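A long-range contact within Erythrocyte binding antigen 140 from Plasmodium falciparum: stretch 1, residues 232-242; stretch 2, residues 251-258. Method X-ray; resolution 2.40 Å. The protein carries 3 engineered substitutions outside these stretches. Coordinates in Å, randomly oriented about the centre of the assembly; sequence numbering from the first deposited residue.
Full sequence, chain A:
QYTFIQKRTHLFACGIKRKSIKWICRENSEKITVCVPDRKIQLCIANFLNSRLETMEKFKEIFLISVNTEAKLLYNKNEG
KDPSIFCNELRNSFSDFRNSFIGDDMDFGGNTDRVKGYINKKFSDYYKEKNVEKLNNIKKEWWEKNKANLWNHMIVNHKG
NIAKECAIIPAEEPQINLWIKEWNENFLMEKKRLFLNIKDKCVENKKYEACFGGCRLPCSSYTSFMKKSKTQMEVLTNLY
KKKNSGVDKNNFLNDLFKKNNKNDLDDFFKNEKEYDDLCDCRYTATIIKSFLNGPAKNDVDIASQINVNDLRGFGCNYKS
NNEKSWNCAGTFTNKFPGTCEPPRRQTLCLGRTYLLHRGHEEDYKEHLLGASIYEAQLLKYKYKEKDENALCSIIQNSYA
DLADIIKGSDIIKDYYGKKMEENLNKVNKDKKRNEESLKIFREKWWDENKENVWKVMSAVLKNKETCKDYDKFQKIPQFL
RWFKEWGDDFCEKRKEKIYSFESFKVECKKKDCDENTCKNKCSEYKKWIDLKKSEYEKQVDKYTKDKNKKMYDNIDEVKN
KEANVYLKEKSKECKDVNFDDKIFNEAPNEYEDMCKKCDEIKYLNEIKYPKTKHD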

ATOM      1  N   GLN A 232       3.564 -19.812   5.877  1.00 53.84           N
ATOM      2  CA  GLN A 232       3.782 -21.226   5.588  1.00 52.66           C
ATOM      3  C   GLN A 232       4.905 -21.791   6.447  1.00 53.98           C
ATOM      4  O   GLN A 232       4.745 -22.836   7.082  1.00 58.19           O
ATOM      5  N   MET A 233       6.040 -21.100   6.472  1.00 51.61           N
ATOM      6  CA  MET A 233       7.187 -21.594   7.216  1.00 50.78           C
ATOM      7  C   MET A 233       6.883 -21.626   8.710  1.00 53.76           C
ATOM      8  O   MET A 233       7.328 -22.526   9.415  1.00 54.84           O
ATOM      9  N   GLU A 234       6.121 -20.651   9.191  1.00 55.70           N
ATOM     10  CA  GLU A 234       5.720 -20.641  10.593  1.00 59.90           C
ATOM     11  C   GLU A 234       5.031 -21.957  10.933  1.00 62.14           C
ATOM     12  O   GLU A 234       5.418 -22.643  11.877  1.00 64.79           O
ATOM     13  N   VAL A 235       4.017 -22.314  10.153  1.00 60.86           N
ATOM     14  CA  VAL A 235       3.306 -23.568  10.358  1.00 59.45           C
ATOM     15  C   VAL A 235       4.280 -24.738  10.402  1.00 60.59           C
ATOM     16  O   VAL A 235       4.341 -25.474  11.384  1.00 63.56           O
ATOM     17  N   LEU A 236       5.043 -24.896   9.329  1.00 57.72           N
ATOM     18  CA  LEU A 236       5.967 -26.016   9.200  1.00 56.37           C
ATOM     19  C   LEU A 236       6.967 -26.052  10.352  1.00 60.05           C
ATOM     20  O   LEU A 236       7.293 -27.122  10.867  1.00 58.60           O
ATOM     21  N   THR A 237       7.444 -24.880  10.754  1.00 64.95           N
ATOM     22  CA  THR A 237       8.482 -24.791  11.771  1.00 69.07           C
ATOM     23  C   THR A 237       7.916 -25.109  13.151  1.00 71.53           C
ATOM     24  O   THR A 237       8.607 -25.676  13.999  1.00 76.03           O
ATOM     25  N   ASN A 238       6.657 -24.744  13.375  1.00 68.61           N
ATOM     26  CA  ASN A 238       5.993 -25.060  14.633  1.00 69.21           C
ATOM     27  C   ASN A 238       5.681 -26.547  14.705  1.00 64.72           C
ATOM     28  O   ASN A 238       5.810 -27.166  15.760  1.00 67.47           O
ATOM     29  N   LEU A 239       5.281 -27.119  13.574  1.00 59.10           N
ATOM     30  CA  LEU A 239       4.995 -28.547  13.503  1.00 56.73           C
ATOM     31  C   LEU A 239       6.246 -29.371  13.791  1.00 55.70           C
ATOM     32  O   LEU A 239       6.162 -30.474  14.334  1.00 55.63           O
ATOM     33  N   TYR A 240       7.407 -28.836  13.434  1.00 55.51           N
ATOM     34  CA  TYR A 240       8.661 -29.509  13.736  1.00 57.21           C
ATOM     35  C   TYR A 240       8.846 -29.606  15.243  1.00 63.15           C
ATOM     36  O   TYR A 240       8.970 -30.699  15.793  1.00 63.52           O
ATOM     37  N   LYS A 241       8.855 -28.455  15.908  1.00 68.36           N
ATOM     38  CA  LYS A 241       9.009 -28.406  17.356  1.00 75.61           C
ATOM     39  C   LYS A 241       7.989 -29.312  18.034  1.00 77.17           C
ATOM     40  O   LYS A 241       8.332 -30.095  18.919  1.00 79.48           O
ATOM     41  N   LYS A 242       6.737 -29.209  17.603  1.00 76.04           N
ATOM     42  CA  LYS A 242       5.650 -29.973  18.203  1.00 77.60           C
ATOM     43  C   LYS A 242       5.879 -31.477  18.090  1.00 71.92           C
ATOM     44  O   LYS A 242       5.492 -32.238  18.973  1.00 72.02           O
ATOM     45  N   ASN A 251      19.225 -28.942  16.129  1.00 83.04           N
ATOM     46  CA  ASN A 251      19.414 -27.660  15.458  1.00 85.87           C
ATOM     47  C   ASN A 251      18.951 -27.677  14.009  1.00 83.59           C
ATOM     48  O   ASN A 251      19.375 -26.845  13.205  1.00 84.74           O
ATOM     49  N   PHE A 252      18.081 -28.623  13.675  1.00 79.42           N
ATOM     50  CA  PHE A 252      17.578 -28.735  12.314  1.00 72.34           C
ATOM     51  C   PHE A 252      17.130 -27.373  11.798  1.00 71.19           C
ATOM     52  O   PHE A 252      17.627 -26.893  10.778  1.00 69.96           O
ATOM     53  N   LEU A 253      16.197 -26.746  12.505  1.00 71.62           N
ATOM     54  CA  LEU A 253      15.666 -25.454  12.076  1.00 71.26           C
ATOM     55  C   LEU A 253      16.760 -24.395  12.094  1.00 74.62           C
ATOM     56  O   LEU A 253      16.899 -23.617  11.150  1.00 70.99           O
ATOM     57  N   ASN A 254      17.539 -24.378  13.171  1.00 82.55           N
ATOM     58  CA  ASN A 254      18.630 -23.422  13.316  1.00 89.58           C
ATOM     59  C   ASN A 254      19.635 -23.536  12.173  1.00 89.18           C
ATOM     60  O   ASN A 254      19.856 -22.576  11.432  1.00 86.03           O
ATOM     61  N   ASP A 255      20.242 -24.712  12.040  1.00 93.12           N
ATOM     62  CA  ASP A 255      21.165 -24.986  10.942  1.00 95.22           C
ATOM     63  C   ASP A 255      20.589 -24.493   9.621  1.00 90.73           C
ATOM     64  O   ASP A 255      21.262 -23.795   8.864  1.00 93.00           O
ATOM     65  N   LEU A 256      19.339 -24.857   9.351  1.00 84.55           N
ATOM     66  CA  LEU A 256      18.681 -24.472   8.109  1.00 79.48           C
ATOM     67  C   LEU A 256      18.686 -22.960   7.914  1.00 81.64           C
ATOM     68  O   LEU A 256      18.857 -22.471   6.797  1.00 78.77           O
ATOM     69  N   PHE A 257      18.498 -22.218   8.999  1.00 87.05           N
ATOM     70  CA  PHE A 257      18.496 -20.762   8.925  1.00 89.61           C
ATOM     71  C   PHE A 257      19.893 -20.223   8.638  1.00 94.53           C
ATOM     72  O   PHE A 257      20.048 -19.261   7.887  1.00 94.25           O
ATOM     73  N   LYS A 258      20.907 -20.845   9.230  1.00 99.02           N
ATOM     74  CA  LYS A 258      22.284 -20.419   9.008  1.00104.43           C
ATOM     75  C   LYS A 258      22.769 -20.812   7.616  1.00107.19           C
ATOM     76  O   LYS A 258      23.591 -20.114   7.021  1.00111.39           O
TER

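The two helices run in broadly opposed directions, with 143° between their N-to-C vectors and axes 11.5 Å apart at closest approach. No hydrogen bond crosses the interface, and the closest atoms of every contacting pair belong to side chains; 344 Å² is buried in all.

Asn251 sits at the N-cap position, but its side chain makes no capping bond; its CA-to-CB bond points away from stretch 1, and its nearest approach is Asn251 CB to Tyr240 OH, 7.6 Å.

Phe252 points toward stretch 1 with chi1 t (-178°), and Tyr240 (chi1 t, -177°) points toward stretch 2. Their rings lie near parallel, planes at 30° and centroids 5.0 Å apart, but are slid so that they barely overlap. Phe252 CD2 lies over one face of the Tyr240 ring, and Tyr240 OH approaches Phe252 CB to 2.9 Å. That hydroxyl is hydrogen-bonded to a residue adjoining one of the stretches.

Leu253, pointing toward stretch 1 in the m,t rotamer, has the largest covered area, 89 Å²; the closest CA pair across the stretches, Leu253 CA to Thr237 CA at 7.2 Å, falls at the same residue. Leu253 CD1 meets Thr237 OG1 at 3.3 Å, Tyr240 CD2 at 3.5 Å and Lys241 CE at 4.1 Å. Thr237 leaves sideways with chi1 between wells (-143°); Lys241 also leaves sideways, in m,t,t,t, but its end comes nearer.

Asn254 and Asp255 remain out of reach. Leu256 points toward stretch 1, yet its nearest approach, Leu256 CD2 to Met233 SD, is 5.1 Å.

Phe257 leaves its backbone sideways, with chi1 m (-75°), and its end comes nearer. Met233, pointing toward stretch 2 in t,t,p, meets the ring's edge: Met233 CE is 3.4 Å from Phe257 CE1, near the ring plane, and Met233 SD lies 5.2 Å from the Phe257 ring centroid, 83° off the normal. Lys258 lies beyond reach.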

ATOM      1  CB  GLN A 232       4.105 -21.435   4.105  1.00 50.83           C
ATOM      2  CG  GLN A 232       2.888 -21.387   3.192  1.00 51.98           C
ATOM      3  CD  GLN A 232       3.240 -21.603   1.729  1.00 52.16           C
ATOM      4  OE1 GLN A 232       4.414 -21.700   1.367  1.00 52.73           O
ATOM      5  NE2 GLN A 232       2.221 -21.680   0.882  1.00 52.72           N
ATOM      6  CB  MET A 233       8.432 -20.749   6.947  1.00 50.04           C
ATOM      7  CG  MET A 233       9.733 -21.510   7.190  1.00 50.59           C
ATOM      8  SD  MET A 233      11.215 -20.506   6.982  1.00 75.82           S
ATOM      9  CE  MET A 233      11.124 -19.466   8.428  1.00145.28           C
ATOM     10  CB  GLU A 234       4.795 -19.460  10.890  1.00 61.85           C
ATOM     11  CG  GLU A 234       5.510 -18.120  10.955  1.00 64.91           C
ATOM     12  CD  GLU A 234       4.550 -16.951  11.092  1.00 71.13           C
ATOM     13  OE1 GLU A 234       3.352 -17.190  11.349  1.00 75.91           O
ATOM     14  OE2 GLU A 234       4.996 -15.794  10.942  1.00 71.89           O
ATOM     15  CB  VAL A 235       2.292 -23.819   9.231  1.00 53.68           C
ATOM     16  CG1 VAL A 235       1.832 -25.276   9.231  1.00 52.95           C
ATOM     17  CG2 VAL A 235       1.109 -22.872   9.367  1.00 53.51           C
ATOM     18  CB  LEU A 236       6.712 -25.936   7.863  1.00 52.45           C
ATOM     19  CG  LEU A 236       5.849 -26.087   6.607  1.00 48.76           C
ATOM     20  CD1 LEU A 236       6.665 -25.833   5.339  1.00 43.98           C
ATOM     21  CD2 LEU A 236       5.218 -27.470   6.563  1.00 50.23           C
ATOM     22  CB  THR A 237       9.146 -23.397  11.782  1.00 71.47           C
ATOM     23  OG1 THR A 237      10.546 -23.535  12.043  1.00 75.05           O
ATOM     24  CG2 THR A 237       8.521 -22.493  12.836  1.00 72.39           C
ATOM     25  CB  ASN A 238       4.708 -24.247  14.788  1.00 73.45           C
ATOM     26  CG  ASN A 238       4.966 -22.754  14.841  1.00 79.01           C
ATOM     27  OD1 ASN A 238       6.081 -22.314  15.126  1.00 82.25           O
ATOM     28  ND2 ASN A 238       3.933 -21.965  14.568  1.00 81.03           N
ATOM     29  CB  LEU A 239       4.423 -28.910  12.131  1.00 53.48           C
ATOM     30  CG  LEU A 239       2.997 -28.418  11.880  1.00 53.64           C
ATOM     31  CD1 LEU A 239       2.601 -28.652  10.439  1.00 50.59           C
ATOM     32  CD2 LEU A 239       2.013 -29.107  12.817  1.00 55.15           C
ATOM     33  CB  TYR A 240       9.844 -28.777  13.106  1.00 56.49           C
ATOM     34  CG  TYR A 240      11.159 -29.483  13.330  1.00 56.64           C
ATOM     35  CD1 TYR A 240      11.490 -30.619  12.606  1.00 52.85           C
ATOM     36  CD2 TYR A 240      12.066 -29.017  14.270  1.00 60.50           C
ATOM     37  CE1 TYR A 240      12.690 -31.272  12.809  1.00 53.42           C
ATOM     38  CE2 TYR A 240      13.271 -29.664  14.480  1.00 60.92           C
ATOM     39  CZ  TYR A 240      13.576 -30.788  13.746  1.00 58.01           C
ATOM     40  OH  TYR A 240      14.772 -31.431  13.952  1.00 60.04           O
ATOM     41  CB  LYS A 241       8.846 -26.968  17.857  1.00 81.63           C
ATOM     42  CG  LYS A 241       9.991 -26.044  17.472  1.00 85.04           C
ATOM     43  CD  LYS A 241       9.636 -24.584  17.713  1.00 91.64           C
ATOM     44  CE  LYS A 241      10.795 -23.663  17.368  1.00 95.99           C
ATOM     45  NZ  LYS A 241      10.386 -22.231  17.324  1.00 99.61           N
ATOM     46  CB  LYS A 242       4.318 -29.603  17.549  1.00 80.78           C
ATOM     47  CG  LYS A 242       3.163 -30.478  17.993  1.00 86.98           C
ATOM     48  CD  LYS A 242       1.832 -29.953  17.491  1.00 92.08           C
ATOM     49  CE  LYS A 242       0.687 -30.823  17.987  1.00 98.53           C
ATOM     50  NZ  LYS A 242      -0.643 -30.279  17.603  1.00102.42           N
ATOM     51  CB  ASN A 251      20.887 -27.251  15.509  1.00 89.41           C
ATOM     52  CG  ASN A 251      21.434 -27.231  16.916  1.00 95.06           C
ATOM     53  OD1 ASN A 251      21.241 -26.267  17.657  1.00 99.10           O
ATOM     54  ND2 ASN A 251      22.124 -28.300  17.297  1.00 95.20           N
ATOM     55  CB  PHE A 252      16.421 -29.733  12.252  1.00 66.44           C
ATOM     56  CG  PHE A 252      15.878 -29.947  10.868  1.00 60.75           C
ATOM     57  CD1 PHE A 252      16.636 -30.588   9.905  1.00 60.28           C
ATOM     58  CD2 PHE A 252      14.608 -29.507  10.533  1.00 57.73           C
ATOM     59  CE1 PHE A 252      16.137 -30.787   8.631  1.00 57.69           C
ATOM     60  CE2 PHE A 252      14.106 -29.706   9.263  1.00 54.90           C
ATOM     61  CZ  PHE A 252      14.871 -30.346   8.310  1.00 55.43           C
ATOM     62  CB  LEU A 253      14.501 -25.020  12.970  1.00 71.33           C
ATOM     63  CG  LEU A 253      13.300 -25.968  12.976  1.00 66.79           C
ATOM     64  CD1 LEU A 253      12.265 -25.518  13.992  1.00 67.06           C
ATOM     65  CD2 LEU A 253      12.688 -26.067  11.587  1.00 63.10           C
ATOM     66  CB  ASN A 254      19.339 -23.627  14.655  1.00 97.34           C
ATOM     67  CG  ASN A 254      20.556 -22.736  14.811  1.00103.16           C
ATOM     68  OD1 ASN A 254      21.693 -23.202  14.747  1.00106.74           O
ATOM     69  ND2 ASN A 254      20.321 -21.444  15.011  1.00104.49           N
ATOM     70  CB  ASP A 255      21.456 -26.485  10.845  1.00 98.15           C
ATOM     71  CG  ASP A 255      22.200 -27.017  12.053  1.00105.79           C
ATOM     72  OD1 ASP A 255      23.000 -26.260  12.640  1.00111.07           O
ATOM     73  OD2 ASP A 255      21.987 -28.194  12.411  1.00106.61           O
ATOM     74  CB  LEU A 256      17.246 -25.000   8.085  1.00 74.45           C
ATOM     75  CG  LEU A 256      16.347 -24.438   6.982  1.00 70.76           C
ATOM     76  CD1 LEU A 256      15.564 -25.548   6.312  1.00 67.05           C
ATOM     77  CD2 LEU A 256      15.405 -23.395   7.559  1.00 71.76           C
ATOM     78  CB  PHE A 257      17.951 -20.156  10.220  1.00 88.52           C
ATOM     79  CG  PHE A 257      16.459 -20.271  10.363  1.00 80.60           C
ATOM     80  CD1 PHE A 257      15.627 -20.076   9.272  1.00 74.70           C
ATOM     81  CD2 PHE A 257      15.888 -20.580  11.585  1.00 78.67           C
ATOM     82  CE1 PHE A 257      14.258 -20.182   9.400  1.00 70.70           C
ATOM     83  CE2 PHE A 257      14.518 -20.689  11.719  1.00 74.84           C
ATOM     84  CZ  PHE A 257      13.703 -20.489  10.625  1.00 70.85           C
ATOM     85  CB  LYS A 258      23.215 -21.006  10.069  1.00107.25           C
ATOM     86  CG  LYS A 258      24.659 -20.547   9.927  1.00110.53           C
ATOM     87  CD  LYS A 258      25.554 -21.148  10.997  1.00115.16           C
ATOM     88  CE  LYS A 258      27.006 -20.749  10.788  1.00118.71           C
ATOM     89  NZ  LYS A 258      27.915 -21.400  11.770  1.00122.84           N
TER